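Local coordinates for octopine dehydrogenase (PDB 3C7A), which catalyses the NADH-dependent reductive condensation of L-arginine with pyruvate to give D-octopine, the reverse of octopine dehydrogenation, at residues A[140-145]-A[164-169]. Residues are numbered along the deposited sequence; the frame is centred on the assembly and turned at random.
With NAD (nicotinamide-adenine-dinucleotide), chain B; EDO (1,2-ethanediol), chain C.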
# COMPACT_ATOMS: atom_id res chain seq x y z
N SER A 140 -8.74 -0.72 -5.31
CA SER A 140 -7.43 -0.41 -4.69
C SER A 140 -7.24 1.04 -4.18
O SER A 140 -7.27 1.99 -4.98
CB SER A 140 -6.29 -0.75 -5.65
OG SER A 140 -6.24 -2.14 -5.95
N PHE A 141 -7.01 1.20 -2.87
CA PHE A 141 -6.82 2.52 -2.23
C PHE A 141 -5.35 2.96 -2.12
O PHE A 141 -4.45 2.11 -2.05
CB PHE A 141 -7.47 2.53 -0.83
CG PHE A 141 -8.96 2.72 -0.84
CD1 PHE A 141 -9.82 1.62 -0.98
CD2 PHE A 141 -9.52 3.99 -0.71
CE1 PHE A 141 -11.21 1.79 -0.99
CE2 PHE A 141 -10.91 4.17 -0.71
CZ PHE A 141 -11.75 3.07 -0.85
N GLU A 142 -5.12 4.27 -2.07
CA GLU A 142 -3.75 4.84 -2.10
C GLU A 142 -2.93 4.71 -0.80
O GLU A 142 -1.70 4.53 -0.86
CB GLU A 142 -3.74 6.30 -2.63
CG GLU A 142 -4.46 7.34 -1.76
CD GLU A 142 -4.40 8.76 -2.33
OE1 GLU A 142 -3.31 9.20 -2.75
OE2 GLU A 142 -5.44 9.44 -2.35
N THR A 143 -3.59 4.83 0.35
CA THR A 143 -2.96 4.67 1.68
C THR A 143 -4.03 4.41 2.76
O THR A 143 -5.22 4.32 2.45
CB THR A 143 -2.04 5.88 2.04
OG1 THR A 143 -1.24 5.56 3.19
CG2 THR A 143 -2.84 7.16 2.31
N LEU A 144 -3.60 4.27 4.02
CA LEU A 144 -4.53 4.06 5.15
C LEU A 144 -5.26 5.37 5.52
O LEU A 144 -4.63 6.43 5.58
CB LEU A 144 -3.80 3.47 6.36
CG LEU A 144 -4.62 2.88 7.52
CD1 LEU A 144 -5.23 1.52 7.15
CD2 LEU A 144 -3.79 2.75 8.78
N PRO A 145 -6.59 5.29 5.77
CA PRO A 145 -7.42 6.47 6.11
C PRO A 145 -7.06 7.20 7.42
O PRO A 145 -7.35 8.40 7.53
CB PRO A 145 -8.83 5.88 6.22
CG PRO A 145 -8.79 4.61 5.44
CD PRO A 145 -7.42 4.07 5.67
N SER A 164 -8.56 14.27 4.96
CA SER A 164 -9.73 14.99 4.46
C SER A 164 -10.29 14.44 3.15
O SER A 164 -11.51 14.43 2.95
CB SER A 164 -9.45 16.50 4.36
OG SER A 164 -8.42 16.78 3.42
N VAL A 165 -9.41 13.98 2.26
CA VAL A 165 -9.79 13.34 0.98
C VAL A 165 -8.95 12.08 0.70
O VAL A 165 -7.85 11.94 1.24
CB VAL A 165 -9.69 14.32 -0.23
CG1 VAL A 165 -10.78 15.39 -0.17
CG2 VAL A 165 -8.30 14.95 -0.33
N LEU A 166 -9.46 11.18 -0.15
CA LEU A 166 -8.76 9.93 -0.53
C LEU A 166 -9.31 9.32 -1.84
O LEU A 166 -10.50 9.41 -2.11
CB LEU A 166 -8.85 8.90 0.61
CG LEU A 166 -7.76 7.83 0.74
CD1 LEU A 166 -6.43 8.43 1.19
CD2 LEU A 166 -8.19 6.74 1.72
N ALA A 167 -8.43 8.67 -2.62
CA ALA A 167 -8.79 8.14 -3.94
C ALA A 167 -8.56 6.62 -4.12
O ALA A 167 -7.71 6.03 -3.46
CB ALA A 167 -8.07 8.92 -5.04
N ALA A 168 -9.32 6.02 -5.05
CA ALA A 168 -9.24 4.58 -5.35
C ALA A 168 -9.56 4.23 -6.82
O ALA A 168 -10.38 4.91 -7.45
CB ALA A 168 -10.14 3.78 -4.42
N SER A 169 -8.93 3.18 -7.34
CA SER A 169 -9.21 2.67 -8.70
C SER A 169 -10.11 1.42 -8.69
O SER A 169 -10.31 0.80 -7.64
CB SER A 169 -7.90 2.37 -9.44
OG SER A 169 -7.18 1.30 -8.85
PA NAD B . 0.34 -3.78 11.88
O1A NAD B . 1.81 -3.82 12.03
O2A NAD B . -0.29 -3.23 13.10
O5B NAD B . -0.22 -5.26 11.56
C5B NAD B . 0.10 -6.38 12.37
C4B NAD B . -0.78 -7.57 12.00
O4B NAD B . -0.29 -8.21 10.83
C3B NAD B . -0.82 -8.65 13.07
O3B NAD B . -1.89 -8.48 13.97
C2B NAD B . -0.94 -9.94 12.29
O2B NAD B . -2.29 -10.31 12.11
C1B NAD B . -0.31 -9.62 10.94
N9A NAD B . 1.06 -10.18 10.93
C8A NAD B . 2.20 -9.55 11.37
N7A NAD B . 3.25 -10.38 11.21
C5A NAD B . 2.80 -11.54 10.68
C6A NAD B . 3.46 -12.71 10.33
N6A NAD B . 4.71 -12.91 10.73
N1A NAD B . 2.73 -13.77 9.79
C2A NAD B . 1.36 -13.64 9.62
N3A NAD B . 0.72 -12.47 9.98
C4A NAD B . 1.43 -11.43 10.50
O3 NAD B . -0.03 -2.92 10.56
PN NAD B . -1.01 -1.64 10.60
O1N NAD B . -0.44 -0.64 11.54
O2N NAD B . -2.40 -2.10 10.78
O5D NAD B . -0.87 -1.00 9.12
C5D NAD B . -1.17 -1.71 7.93
C4D NAD B . -0.51 -1.02 6.73
O4D NAD B . -0.89 0.35 6.66
C3D NAD B . 1.01 -1.07 6.82
O3D NAD B . 1.53 -1.46 5.57
C2D NAD B . 1.41 0.36 7.15
O2D NAD B . 2.64 0.70 6.55
C1D NAD B . 0.26 1.19 6.61
N1N NAD B . 0.04 2.46 7.35
C2N NAD B . -0.12 2.48 8.72
C3N NAD B . -0.33 3.69 9.39
C7N NAD B . -0.75 3.69 10.84
O7N NAD B . -0.86 4.85 11.49
N7N NAD B . -1.03 2.47 11.48
C4N NAD B . -0.37 4.88 8.66
C5N NAD B . -0.20 4.85 7.27
C6N NAD B . -0.00 3.63 6.63
C1 EDO C . 1.57 10.06 -3.31
O1 EDO C . 2.45 8.93 -3.44
C2 EDO C . 0.16 9.67 -3.74
O2 EDO C . -0.43 8.83 -2.74
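F141 and A168 face each other as a non-hydrogen-bonded antiparallel pair in the mixed sheet of the Rossmann-type NADH-binding domain, where strand 137-141 gives way to the loop that carries substrate and cofactor contacts. They illustrate how a side chain can carry on strand pairing where the backbone ladder runs out. The neighbouring pair, S140 with S169, is the hydrogen-bonded one: S140 N to S169 O at 3.2 Å, with S169 N returning to S140 O. Over the centre of the F141 ring sits A168 CB, 3.7 Å from the centroid and 8° off the ring normal, a CH-pi contact; F194 of the adjoining strand meets the same ring edge-to-face. A serine in place of F141 would probably leave A168 CB with no ring face to lie over, take the ring from beside L166 CD2 and open a gap beside F194.

Past F141, only a weak bond from E142 N to A167 O continues the pairing, and the E142 side chain takes over. E142 CB lies 4.1 Å from A167 O. A chi1 of 65° sets CG between the backbone N and the carbonyl carbon, and E142 CG comes within 3.7 Å of L166 CD1. The chain is extended beyond CG, and E142 CD lies 4.0 Å from A167 N; its two oxygens then part. OE1 accepts from an ethanediol, probably left from crystallisation, that also bonds M206 O; M206 is an arginine-binding residue. The L166 methyls meet pyruvate-binding T143, CD2 near T143 O and CD1 near T143 CG2, and L144 CD2 touches the nicotinamide at C3N. At the strand, A167 N donates to E142 OE2 over 3.1 Å, meeting the oxygen on its anti side, 22° out of the carboxylate plane.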